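Local coordinates for DNA-binding protein reb1 (Schizosaccharomyces pombe, PDB 5EYB), which binds specific sites in ribosomal DNA and upstream of many RNA polymerase II genes, and helps terminate transcription by RNA polymerase I, at residues F114-W120 / T137-F141; Y21-R25 / L59-M64; N287-L291 / Q326-L330; E231-L235 / K271-L275. All coordinates share one frame; numbering follows the deposited sequence.

Contact 1: residues F114-W120 / T137-F141; sequences FIMDQGW and TIRMF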
loop_
_atom_site.group_PDB
_atom_site.type_symbol
_atom_site.label_atom_id
_atom_site.label_comp_id
_atom_site.label_asym_id
_atom_site.label_seq_id
_atom_site.Cartn_x
_atom_site.Cartn_y
_atom_site.Cartn_z
ATOM N N PHE A 114 27.317 19.997 -7.251
ATOM C CA PHE A 114 27.057 21.162 -6.411
ATOM C C PHE A 114 27.790 21.057 -5.076
ATOM O O PHE A 114 28.240 22.061 -4.526
ATOM C CB PHE A 114 25.551 21.329 -6.181
ATOM C CG PHE A 114 25.191 22.517 -5.332
ATOM C CD1 PHE A 114 25.043 23.772 -5.899
ATOM C CD2 PHE A 114 24.990 22.377 -3.969
ATOM C CE1 PHE A 114 24.709 24.865 -5.120
ATOM C CE2 PHE A 114 24.657 23.468 -3.189
ATOM C CZ PHE A 114 24.516 24.711 -3.766
ATOM N N ILE A 115 27.903 19.838 -4.561
ATOM C CA ILE A 115 28.577 19.612 -3.289
ATOM C C ILE A 115 30.103 19.724 -3.403
ATOM O O ILE A 115 30.745 20.218 -2.478
ATOM C CB ILE A 115 28.219 18.237 -2.701
ATOM N N MET A 116 30.677 19.249 -4.516
ATOM C CA MET A 116 32.118 19.365 -4.778
ATOM C C MET A 116 32.469 20.838 -4.942
ATOM O O MET A 116 33.504 21.308 -4.460
ATOM C CB MET A 116 32.531 18.553 -6.024
ATOM C CG MET A 116 32.508 17.022 -5.831
ATOM S SD MET A 116 33.586 16.427 -4.513
ATOM C CE MET A 116 35.216 16.734 -5.221
ATOM N N ASP A 117 31.591 21.563 -5.624
ATOM C CA ASP A 117 31.703 23.011 -5.690
ATOM C C ASP A 117 31.300 23.563 -4.325
ATOM O O ASP A 117 30.599 22.891 -3.572
ATOM C CB ASP A 117 30.827 23.582 -6.811
ATOM C CG ASP A 117 31.231 25.000 -7.209
ATOM O OD1 ASP A 117 31.186 25.324 -8.417
ATOM O OD2 ASP A 117 31.587 25.795 -6.311
ATOM N N GLN A 118 31.777 24.761 -3.991
ATOM C CA GLN A 118 31.474 25.407 -2.709
ATOM C C GLN A 118 32.002 24.632 -1.495
ATOM O O GLN A 118 31.910 25.112 -0.368
ATOM C CB GLN A 118 29.966 25.630 -2.564
ATOM C CG GLN A 118 29.363 26.467 -3.676
ATOM C CD GLN A 118 28.117 27.197 -3.226
ATOM O OE1 GLN A 118 27.803 27.233 -2.036
ATOM N NE2 GLN A 118 27.400 27.785 -4.176
ATOM N N GLY A 119 32.553 23.442 -1.727
ATOM C CA GLY A 119 33.195 22.667 -0.681
ATOM C C GLY A 119 32.293 22.283 0.476
ATOM O O GLY A 119 32.566 22.616 1.630
ATOM N N TRP A 120 31.211 21.580 0.167
ATOM C CA TRP A 120 30.301 21.107 1.201
ATOM C C TRP A 120 30.343 19.590 1.321
ATOM O O TRP A 120 30.743 18.891 0.389
ATOM C CB TRP A 120 28.868 21.560 0.913
ATOM C CG TRP A 120 28.633 23.030 1.087
ATOM C CD1 TRP A 120 29.556 23.976 1.423
ATOM C CD2 TRP A 120 27.386 23.720 0.936
ATOM N NE1 TRP A 120 28.963 25.214 1.488
ATOM C CE2 TRP A 120 27.631 25.085 1.193
ATOM C CE3 TRP A 120 26.085 23.318 0.607
ATOM C CZ2 TRP A 120 26.624 26.049 1.133
ATOM C CZ3 TRP A 120 25.089 24.276 0.547
ATOM C CH2 TRP A 120 25.364 25.625 0.808
ATOM N N THR A 137 22.254 30.214 -2.927
ATOM C CA THR A 137 23.014 29.167 -3.600
ATOM C C THR A 137 22.159 27.923 -3.793
ATOM O O THR A 137 22.213 27.277 -4.838
ATOM C CB THR A 137 24.282 28.784 -2.816
ATOM O OG1 THR A 137 23.914 28.118 -1.602
ATOM C CG2 THR A 137 25.101 30.021 -2.485
ATOM N N ILE A 138 21.372 27.591 -2.774
ATOM C CA ILE A 138 20.457 26.457 -2.848
ATOM C C ILE A 138 19.316 26.765 -3.810
ATOM O O ILE A 138 18.909 25.915 -4.599
ATOM C CB ILE A 138 19.889 26.095 -1.459
ATOM C CG1 ILE A 138 20.976 25.466 -0.594
ATOM C CG2 ILE A 138 18.727 25.129 -1.583
ATOM C CD1 ILE A 138 21.536 24.184 -1.168
ATOM N N ARG A 139 18.816 27.994 -3.746
ATOM C CA ARG A 139 17.744 28.443 -4.625
ATOM C C ARG A 139 18.182 28.388 -6.085
ATOM O O ARG A 139 17.377 28.118 -6.977
ATOM C CB ARG A 139 17.305 29.865 -4.256
ATOM N N MET A 140 19.466 28.641 -6.319
ATOM C CA MET A 140 20.016 28.611 -7.667
ATOM C C MET A 140 20.266 27.172 -8.109
ATOM O O MET A 140 20.154 26.846 -9.293
ATOM C CB MET A 140 21.307 29.431 -7.737
ATOM C CG MET A 140 21.692 29.846 -9.148
ATOM S SD MET A 140 20.422 30.854 -9.940
ATOM C CE MET A 140 21.027 30.895 -11.626
ATOM N N PHE A 141 20.604 26.313 -7.151
ATOM C CA PHE A 141 20.791 24.890 -7.416
ATOM C C PHE A 141 19.510 24.274 -7.972
ATOM O O PHE A 141 19.541 23.534 -8.959
ATOM C CB PHE A 141 21.228 24.161 -6.140
ATOM C CG PHE A 141 20.982 22.677 -6.169
ATOM C CD1 PHE A 141 19.913 22.122 -5.481
ATOM C CD2 PHE A 141 21.820 21.837 -6.883
ATOM C CE1 PHE A 141 19.685 20.757 -5.506
ATOM C CE2 PHE A 141 21.596 20.471 -6.912
ATOM C CZ PHE A 141 20.528 19.931 -6.224
#
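Phe114 and Phe141 bring the last turn of helix 101-116 against helix 136-147, their CA atoms 7.4 Å apart, while Gln118 and Thr137 stand farther off. The chain leaves its helical path at Asp117, and a 3.0 Å bond from Trp120 N to Ile115 O ties the following turn back. With CG anti to the backbone N (chi1 -179°), the Phe114 ring projects at the second helix. Phe141 CB lies over one face of the Phe114 ring, 4.0 Å from its centroid, in a CH-pi contact, and the two rings meet obliquely with planes at 48°. The end of Ile138 serves two aromatics: CD1 is 3.8 Å from Phe114 CE2 and also sits at the edge of the Trp120 indole. On the outer side, the Gln118 amide rests NE2 against Thr137 CB, 3.5 Å away. Shortening Phe114 to an alanine would probably open a gap between the helices, taking the ring face from Phe141 CB and leaving Ile138 CD1 with Trp120 alone of its two aromatic neighbours. Phe125 meets Phe141 edge-to-face, extending this core of the second Myb-associated domain. Since no hydrogen bond crosses between the segments, the contact relies on the fit of aromatic and branched side chains.

Contact 2: residues Y21-R25 / L59-M64; sequences YLERR and LLVQEM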
loop_
_atom_site.group_PDB
_atom_site.type_symbol
_atom_site.label_atom_id
_atom_site.label_comp_id
_atom_site.label_asym_id
_atom_site.label_seq_id
_atom_site.Cartn_x
_atom_site.Cartn_y
_atom_site.Cartn_z
ATOM N N TYR A 21 23.561 -3.763 -11.284
ATOM C CA TYR A 21 24.118 -4.934 -10.621
ATOM C C TYR A 21 23.499 -6.214 -11.172
ATOM O O TYR A 21 24.201 -7.184 -11.456
ATOM C CB TYR A 21 23.904 -4.856 -9.109
ATOM C CG TYR A 21 24.346 -6.104 -8.379
ATOM C CD1 TYR A 21 25.693 -6.368 -8.174
ATOM C CD2 TYR A 21 23.417 -7.021 -7.899
ATOM C CE1 TYR A 21 26.105 -7.509 -7.513
ATOM C CE2 TYR A 21 23.820 -8.164 -7.236
ATOM C CZ TYR A 21 25.165 -8.403 -7.045
ATOM O OH TYR A 21 25.574 -9.539 -6.387
ATOM N N LEU A 22 22.180 -6.204 -11.323
ATOM C CA LEU A 22 21.454 -7.360 -11.828
ATOM C C LEU A 22 21.908 -7.719 -13.237
ATOM O O LEU A 22 22.210 -8.875 -13.524
ATOM C CB LEU A 22 19.950 -7.093 -11.816
ATOM C CG LEU A 22 19.061 -8.323 -11.993
ATOM C CD1 LEU A 22 19.268 -9.279 -10.829
ATOM C CD2 LEU A 22 17.599 -7.921 -12.111
ATOM N N GLU A 23 21.955 -6.716 -14.106
ATOM C CA GLU A 23 22.351 -6.916 -15.494
ATOM C C GLU A 23 23.774 -7.456 -15.601
ATOM O O GLU A 23 24.044 -8.350 -16.403
ATOM C CB GLU A 23 22.224 -5.606 -16.276
ATOM N N ARG A 24 24.678 -6.914 -14.789
ATOM C CA ARG A 24 26.071 -7.357 -14.781
ATOM C C ARG A 24 26.188 -8.794 -14.282
ATOM O O ARG A 24 26.899 -9.610 -14.865
ATOM C CB ARG A 24 26.931 -6.434 -13.912
ATOM C CG ARG A 24 28.394 -6.856 -13.826
ATOM C CD ARG A 24 29.102 -6.239 -12.622
ATOM N NE ARG A 24 30.453 -6.772 -12.450
ATOM C CZ ARG A 24 31.237 -6.512 -11.407
ATOM N NH1 ARG A 24 30.810 -5.724 -10.430
ATOM N NH2 ARG A 24 32.450 -7.044 -11.339
ATOM N N ARG A 25 25.478 -9.094 -13.200
ATOM C CA ARG A 25 25.497 -10.425 -12.611
ATOM C C ARG A 25 24.877 -11.439 -13.566
ATOM O O ARG A 25 25.203 -12.624 -13.531
ATOM C CB ARG A 25 24.752 -10.428 -11.274
ATOM C CG ARG A 25 25.178 -11.537 -10.327
ATOM C CD ARG A 25 26.678 -11.508 -10.106
ATOM N NE ARG A 25 27.140 -10.188 -9.688
ATOM C CZ ARG A 25 28.417 -9.822 -9.652
ATOM N NH1 ARG A 25 29.365 -10.677 -10.015
ATOM N NH2 ARG A 25 28.748 -8.598 -9.260
ATOM N N LEU A 59 22.196 -16.186 -4.338
ATOM C CA LEU A 59 23.267 -15.203 -4.215
ATOM C C LEU A 59 22.700 -13.788 -4.179
ATOM O O LEU A 59 23.085 -12.977 -3.334
ATOM C CB LEU A 59 24.266 -15.351 -5.368
ATOM C CG LEU A 59 25.406 -14.337 -5.494
ATOM C CD1 LEU A 59 26.658 -15.039 -5.965
ATOM C CD2 LEU A 59 25.049 -13.216 -6.462
ATOM N N LEU A 60 21.791 -13.502 -5.107
ATOM C CA LEU A 60 21.145 -12.195 -5.195
ATOM C C LEU A 60 20.455 -11.821 -3.891
ATOM O O LEU A 60 20.579 -10.691 -3.415
ATOM C CB LEU A 60 20.131 -12.179 -6.339
ATOM C CG LEU A 60 20.701 -12.368 -7.743
ATOM C CD1 LEU A 60 19.585 -12.346 -8.769
ATOM C CD2 LEU A 60 21.736 -11.298 -8.045
ATOM N N VAL A 61 19.728 -12.778 -3.320
ATOM C CA VAL A 61 19.023 -12.567 -2.064
ATOM C C VAL A 61 20.001 -12.154 -0.973
ATOM O O VAL A 61 19.724 -11.249 -0.184
ATOM C CB VAL A 61 18.262 -13.829 -1.621
ATOM C CG1 VAL A 61 17.614 -13.612 -0.263
ATOM C CG2 VAL A 61 17.216 -14.207 -2.656
ATOM N N GLN A 62 21.154 -12.812 -0.947
ATOM C CA GLN A 62 22.190 -12.497 0.026
ATOM C C GLN A 62 22.889 -11.187 -0.321
ATOM O O GLN A 62 23.236 -10.403 0.564
ATOM C CB GLN A 62 23.210 -13.633 0.104
ATOM C CG GLN A 62 24.402 -13.327 0.986
ATOM C CD GLN A 62 25.512 -14.340 0.830
ATOM O OE1 GLN A 62 26.668 -13.981 0.615
ATOM N NE2 GLN A 62 25.167 -15.618 0.939
ATOM N N GLU A 63 23.087 -10.952 -1.615
ATOM C CA GLU A 63 23.811 -9.773 -2.077
ATOM C C GLU A 63 22.946 -8.516 -2.078
ATOM O O GLU A 63 23.464 -7.402 -2.104
ATOM C CB GLU A 63 24.375 -10.015 -3.479
ATOM C CG GLU A 63 25.522 -11.014 -3.528
ATOM C CD GLU A 63 26.811 -10.450 -2.968
ATOM O OE1 GLU A 63 26.997 -10.490 -1.732
ATOM O OE2 GLU A 63 27.640 -9.967 -3.768
ATOM N N MET A 64 21.631 -8.691 -2.047
ATOM C CA MET A 64 20.721 -7.551 -2.008
ATOM C C MET A 64 19.754 -7.647 -0.831
ATOM O O MET A 64 18.551 -7.813 -1.026
ATOM C CB MET A 64 19.949 -7.445 -3.324
ATOM C CG MET A 64 20.817 -7.060 -4.512
ATOM S SD MET A 64 19.897 -6.909 -6.055
ATOM C CE MET A 64 19.772 -8.620 -6.545
#
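The Tyr21 ring is approached obliquely from across the contact by Leu60, Glu63 and Met64, while on its own helix Tyr21 CD1 lies in plane at the edge of the Arg25 guanidinium. Arg25 NH2 in turn lies over one face of the Arg24 guanidinium, offset toward its rim. A chi1 of 175° swings the Tyr21 ring away from its own backbone N and out toward helix 51-63, which runs roughly antiparallel to helix 16-32, at 146° between the short segments. Leu60 CD2 stands 3.8 Å from Tyr21 CE2, and Met64 SD is 4.0 Å from Tyr21 CD2, an oblique Met-aromatic contact. Tyr21 OH reaches the stem of Glu63, 3.2 Å from CB, and the ring and carboxylate planes are turned 57° apart. Elsewhere the interface is aliphatic: Leu22 CD1 meets Leu60 CD1 at 3.7 Å, the two side chains crossing at about a right angle, and the CG methylene of Arg25 slides past Leu60 CD2 at 4.1 Å. Ile72 of helix 69-79 packs on Leu60 and Met64, joining a third helix of the first Myb-associated domain to this core. Putting a serine in place of Tyr21 is likely to leave Leu60 CD2 and Met64 SD without the aromatic carbons they pack on and to open a gap beside Glu63. Tyrosine suits the border because its ring packs on apolar groups while its hydroxyl ends beside an exposed acid; with Arg25 NH2 5.8 Å from Glu63 OE2, any pull between these charges is probably modest and long-range.

Contact 3: residues N287-L291 / Q326-L330; sequences NVWLL and QFINL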
loop_
_atom_site.group_PDB
_atom_site.type_symbol
_atom_site.label_atom_id
_atom_site.label_comp_id
_atom_site.label_asym_id
_atom_site.label_seq_id
_atom_site.Cartn_x
_atom_site.Cartn_y
_atom_site.Cartn_z
ATOM N N ASN A 287 -30.610 -14.612 -3.480
ATOM C CA ASN A 287 -30.838 -14.065 -2.147
ATOM C C ASN A 287 -31.337 -15.125 -1.174
ATOM O O ASN A 287 -30.939 -15.145 -0.010
ATOM C CB ASN A 287 -31.831 -12.904 -2.204
ATOM C CG ASN A 287 -31.204 -11.627 -2.725
ATOM O OD1 ASN A 287 -30.010 -11.392 -2.550
ATOM N ND2 ASN A 287 -32.012 -10.790 -3.366
ATOM N N VAL A 288 -32.212 -16.001 -1.659
ATOM C CA VAL A 288 -32.743 -17.093 -0.848
ATOM C C VAL A 288 -31.630 -18.008 -0.356
ATOM O O VAL A 288 -31.536 -18.296 0.838
ATOM C CB VAL A 288 -33.766 -17.936 -1.630
ATOM C CG1 VAL A 288 -34.149 -19.172 -0.833
ATOM C CG2 VAL A 288 -34.994 -17.111 -1.965
ATOM N N TRP A 289 -30.791 -18.457 -1.283
ATOM C CA TRP A 289 -29.689 -19.353 -0.957
ATOM C C TRP A 289 -28.781 -18.750 0.108
ATOM O O TRP A 289 -28.367 -19.434 1.044
ATOM C CB TRP A 289 -28.875 -19.686 -2.209
ATOM C CG TRP A 289 -27.666 -20.526 -1.923
ATOM C CD1 TRP A 289 -27.601 -21.889 -1.893
ATOM C CD2 TRP A 289 -26.349 -20.056 -1.617
ATOM N NE1 TRP A 289 -26.324 -22.295 -1.591
ATOM C CE2 TRP A 289 -25.536 -21.188 -1.416
ATOM C CE3 TRP A 289 -25.778 -18.786 -1.494
ATOM C CZ2 TRP A 289 -24.182 -21.090 -1.100
ATOM C CZ3 TRP A 289 -24.436 -18.689 -1.181
ATOM C CH2 TRP A 289 -23.652 -19.832 -0.987
ATOM N N LEU A 290 -28.482 -17.463 -0.040
ATOM C CA LEU A 290 -27.623 -16.767 0.908
ATOM C C LEU A 290 -28.265 -16.701 2.287
ATOM O O LEU A 290 -27.630 -17.022 3.289
ATOM C CB LEU A 290 -27.303 -15.359 0.411
ATOM C CG LEU A 290 -26.423 -14.509 1.329
ATOM C CD1 LEU A 290 -25.128 -15.234 1.654
ATOM C CD2 LEU A 290 -26.137 -13.154 0.700
ATOM N N LEU A 291 -29.527 -16.290 2.334
ATOM C CA LEU A 291 -30.236 -16.180 3.603
ATOM C C LEU A 291 -30.455 -17.549 4.245
ATOM O O LEU A 291 -30.494 -17.668 5.468
ATOM C CB LEU A 291 -31.577 -15.469 3.410
ATOM C CG LEU A 291 -31.507 -13.998 2.997
ATOM C CD1 LEU A 291 -32.904 -13.408 2.887
ATOM C CD2 LEU A 291 -30.656 -13.203 3.978
ATOM N N GLN A 326 -23.743 -7.976 0.479
ATOM C CA GLN A 326 -25.102 -8.295 0.061
ATOM C C GLN A 326 -26.021 -8.508 1.258
ATOM O O GLN A 326 -27.187 -8.113 1.238
ATOM C CB GLN A 326 -25.108 -9.535 -0.834
ATOM C CG GLN A 326 -26.495 -9.940 -1.317
ATOM C CD GLN A 326 -27.127 -8.906 -2.233
ATOM O OE1 GLN A 326 -26.452 -8.013 -2.746
ATOM N NE2 GLN A 326 -28.432 -9.026 -2.446
ATOM N N PHE A 327 -25.487 -9.136 2.300
ATOM C CA PHE A 327 -26.252 -9.377 3.515
ATOM C C PHE A 327 -26.616 -8.064 4.209
ATOM O O PHE A 327 -27.721 -7.925 4.735
ATOM C CB PHE A 327 -25.468 -10.286 4.466
ATOM C CG PHE A 327 -26.213 -10.640 5.722
ATOM C CD1 PHE A 327 -27.528 -11.073 5.667
ATOM C CD2 PHE A 327 -25.591 -10.557 6.954
ATOM C CE1 PHE A 327 -28.211 -11.405 6.820
ATOM C CE2 PHE A 327 -26.269 -10.887 8.109
ATOM C CZ PHE A 327 -27.582 -11.313 8.042
ATOM N N ILE A 328 -25.690 -7.107 4.202
ATOM C CA ILE A 328 -25.934 -5.794 4.796
ATOM C C ILE A 328 -27.118 -5.108 4.121
ATOM O O ILE A 328 -28.020 -4.599 4.790
ATOM C CB ILE A 328 -24.694 -4.875 4.692
ATOM C CG1 ILE A 328 -23.501 -5.482 5.429
ATOM C CG2 ILE A 328 -25.002 -3.497 5.257
ATOM C CD1 ILE A 328 -23.730 -5.638 6.895
ATOM N N ASN A 329 -27.117 -5.108 2.792
ATOM C CA ASN A 329 -28.173 -4.452 2.032
ATOM C C ASN A 329 -29.515 -5.159 2.172
ATOM O O ASN A 329 -30.566 -4.522 2.126
ATOM C CB ASN A 329 -27.784 -4.359 0.556
ATOM C CG ASN A 329 -26.566 -3.486 0.331
ATOM O OD1 ASN A 329 -25.822 -3.185 1.264
ATOM N ND2 ASN A 329 -26.356 -3.073 -0.914
ATOM N N LEU A 330 -29.476 -6.476 2.345
ATOM C CA LEU A 330 -30.697 -7.244 2.542
ATOM C C LEU A 330 -31.323 -6.937 3.895
ATOM O O LEU A 330 -32.541 -6.797 3.998
ATOM C CB LEU A 330 -30.421 -8.743 2.413
ATOM C CG LEU A 330 -30.205 -9.252 0.988
ATOM C CD1 LEU A 330 -29.886 -10.734 0.998
ATOM C CD2 LEU A 330 -31.429 -8.968 0.128
#
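Leu291 CD2 and Leu330 CD1 meet at 3.9 Å in the middle of a buried helix crossing. Leu290 approaches the same Leu330 methyl more loosely, its CD2 4.5 Å from CD1. On one flank Leu291 CD2 also touches the rim of the Phe327 ring, lying near the ring plane 4.1 Å from CD1, and so fills the angle between an aromatic edge and an aliphatic branch. Helices 284-299 and 320-333 cross almost perpendicularly, at 99° with axes 11.2 Å apart; with helix 307-314 between them in sequence, the arrangement resembles the three-helix bundle of Myb-type repeats. Helix 342-356 adds Ile350 and Phe353 against Leu291. Farther out, Leu290 CD2 packs 3.8 Å from Gln326 CG, the methylene that gives glutamine an apolar stem here. The bend at chi2 (65°) then turns the Gln326 amide toward Asn287, and NE2 donates a hydrogen bond to Asn287 OD1, 2.8 Å long and moderately bent at 138°. The two amide planes are nearly parallel, though the side chains cross at about a right angle. Asn287 is buried, so this bond supplies its carbonyl oxygen with a donor, beside Phe282, which packs on both amide residues.

Contact 4: residues E231-L235 / K271-L275; sequences ETQLL and KFQQL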
loop_
_atom_site.group_PDB
_atom_site.type_symbol
_atom_site.label_atom_id
_atom_site.label_comp_id
_atom_site.label_asym_id
_atom_site.label_seq_id
_atom_site.Cartn_x
_atom_site.Cartn_y
_atom_site.Cartn_z
ATOM N N GLU A 231 -18.053 -3.273 9.735
ATOM C CA GLU A 231 -18.239 -3.180 8.289
ATOM C C GLU A 231 -19.492 -2.389 7.926
ATOM O O GLU A 231 -19.531 -1.692 6.909
ATOM C CB GLU A 231 -18.315 -4.578 7.676
ATOM C CG GLU A 231 -16.985 -5.301 7.624
ATOM C CD GLU A 231 -17.144 -6.805 7.655
ATOM O OE1 GLU A 231 -18.181 -7.278 8.166
ATOM O OE2 GLU A 231 -16.233 -7.510 7.172
ATOM N N THR A 232 -20.517 -2.508 8.762
ATOM C CA THR A 232 -21.763 -1.791 8.548
ATOM C C THR A 232 -21.549 -0.301 8.790
ATOM O O THR A 232 -22.048 0.537 8.039
ATOM C CB THR A 232 -22.884 -2.311 9.470
ATOM O OG1 THR A 232 -22.956 -3.738 9.381
ATOM C CG2 THR A 232 -24.225 -1.710 9.076
ATOM N N GLN A 233 -20.801 0.018 9.842
ATOM C CA GLN A 233 -20.485 1.404 10.165
ATOM C C GLN A 233 -19.702 2.053 9.027
ATOM O O GLN A 233 -19.924 3.216 8.691
ATOM C CB GLN A 233 -19.693 1.488 11.472
ATOM N N LEU A 234 -18.794 1.282 8.434
ATOM C CA LEU A 234 -17.988 1.745 7.311
ATOM C C LEU A 234 -18.851 2.121 6.118
ATOM O O LEU A 234 -18.547 3.060 5.386
ATOM C CB LEU A 234 -16.980 0.672 6.895
ATOM C CG LEU A 234 -16.120 1.025 5.681
ATOM C CD1 LEU A 234 -15.132 2.122 6.032
ATOM C CD2 LEU A 234 -15.403 -0.201 5.155
ATOM N N LEU A 235 -19.927 1.372 5.912
ATOM C CA LEU A 235 -20.830 1.654 4.806
ATOM C C LEU A 235 -21.684 2.884 5.085
ATOM O O LEU A 235 -22.099 3.585 4.164
ATOM C CB LEU A 235 -21.722 0.447 4.532
ATOM C CG LEU A 235 -20.955 -0.795 4.091
ATOM C CD1 LEU A 235 -21.878 -1.995 3.979
ATOM C CD2 LEU A 235 -20.266 -0.511 2.770
ATOM N N LYS A 271 -10.920 -2.399 2.663
ATOM C CA LYS A 271 -12.142 -3.121 3.014
ATOM C C LYS A 271 -13.327 -2.684 2.162
ATOM O O LYS A 271 -14.117 -3.514 1.707
ATOM C CB LYS A 271 -12.474 -2.927 4.494
ATOM C CG LYS A 271 -13.869 -3.393 4.882
ATOM C CD LYS A 271 -14.044 -4.891 4.708
ATOM C CE LYS A 271 -13.189 -5.648 5.696
ATOM N NZ LYS A 271 -13.532 -7.091 5.738
ATOM N N PHE A 272 -13.442 -1.379 1.944
ATOM C CA PHE A 272 -14.527 -0.837 1.142
ATOM C C PHE A 272 -14.459 -1.339 -0.296
ATOM O O PHE A 272 -15.486 -1.594 -0.922
ATOM C CB PHE A 272 -14.500 0.689 1.164
ATOM C CG PHE A 272 -15.544 1.321 0.296
ATOM C CD1 PHE A 272 -16.833 1.500 0.762
ATOM C CD2 PHE A 272 -15.238 1.730 -0.990
ATOM C CE1 PHE A 272 -17.797 2.079 -0.037
ATOM C CE2 PHE A 272 -16.199 2.309 -1.792
ATOM C CZ PHE A 272 -17.479 2.483 -1.315
ATOM N N GLN A 273 -13.244 -1.474 -0.815
ATOM C CA GLN A 273 -13.045 -1.960 -2.175
ATOM C C GLN A 273 -13.484 -3.413 -2.312
ATOM O O GLN A 273 -14.087 -3.799 -3.314
ATOM C CB GLN A 273 -11.581 -1.809 -2.588
ATOM C CG GLN A 273 -11.174 -0.375 -2.881
ATOM C CD GLN A 273 -9.688 -0.231 -3.139
ATOM O OE1 GLN A 273 -8.888 -1.060 -2.706
ATOM N NE2 GLN A 273 -9.311 0.825 -3.852
ATOM N N GLN A 274 -13.185 -4.215 -1.297
ATOM C CA GLN A 274 -13.541 -5.624 -1.315
ATOM C C GLN A 274 -15.047 -5.821 -1.161
ATOM O O GLN A 274 -15.632 -6.694 -1.801
ATOM C CB GLN A 274 -12.793 -6.379 -0.217
ATOM C CG GLN A 274 -11.293 -6.129 -0.200
ATOM C CD GLN A 274 -10.645 -6.330 -1.559
ATOM O OE1 GLN A 274 -9.855 -5.501 -2.011
ATOM N NE2 GLN A 274 -10.971 -7.438 -2.213
ATOM N N LEU A 275 -15.670 -5.009 -0.312
ATOM C CA LEU A 275 -17.114 -5.082 -0.112
ATOM C C LEU A 275 -17.871 -4.675 -1.373
ATOM O O LEU A 275 -18.914 -5.241 -1.694
ATOM C CB LEU A 275 -17.547 -4.188 1.055
ATOM C CG LEU A 275 -17.162 -4.567 2.487
ATOM C CD1 LEU A 275 -17.375 -3.376 3.412
ATOM C CD2 LEU A 275 -17.961 -5.768 2.972
#
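Lys271 NZ is gripped by two carboxylates: it donates to Glu231 OE2 across the contact, a 3.1 Å salt bridge, and pairs with Asp321 OD1 of helix 320-333, its strongest partner. Trp226 adds a cation-pi contact to the same side chain. Glu231 receives the ammonium on the anti lone pair of OE2, the one facing away from its other oxygen, and Arg320 lies at long, weak ion-pair range of that atom. Such a cluster probably keeps both the buried glutamate and the lysine charged. The lysine gets there by folding: bends at chi2 (64°) and chi3 (67°) carry NZ back toward Glu231, and its stem serves as packing surface, with CG 3.6 Å from Leu234 CD2. Leu234 CD2 is central to the apolar part, lying also 4.2 Å from Phe272 CB and 4.1 Å from Leu275 CD1. Leu235 CD2, from the next residue along, approaches Leu275 CD1 at 4.1 Å and only brushes the Phe272 ring at CD1. Leucine suits these places because its forked end can fit between side chains one turn apart. Val256 of helix 253-260 packs on Leu234, and Trp253 meets the Phe272 ring. The helix segments cross at 91°, their axes 10.9 Å apart. This is the architecture of a Myb repeat, in which the first helix lies across the last helix of a predicted helix-turn-helix; in such repeats that last helix is the one that reads DNA, consistent with the bound DNA, whose nearest atom lies about 5 Å from the contact.

Overall arrangement
Along the chain the contacts come in the order 2, 1, 4, 3, each closing before the next opens. Contacts 2 and 1 belong to the two Myb-associated domains, and their centres lie about 34 Å apart without touching. Contact 4 is in the second Myb-type repeat, its centre about 51 Å from that of contact 1 and on the opposite side of the chain's centre. Contacts 3 and 4 are neighbours, about 16 Å between centres: Ile328 of helix 320-333 packs on Thr232 and Leu235 of helix 228-238, fastening the C-terminal helices to the repeat. The result is an elongated all-helical protein, consistent with separate helical units meeting the DNA at several places; contacts 1, 2 and 4 lie nearer to it than contact 3.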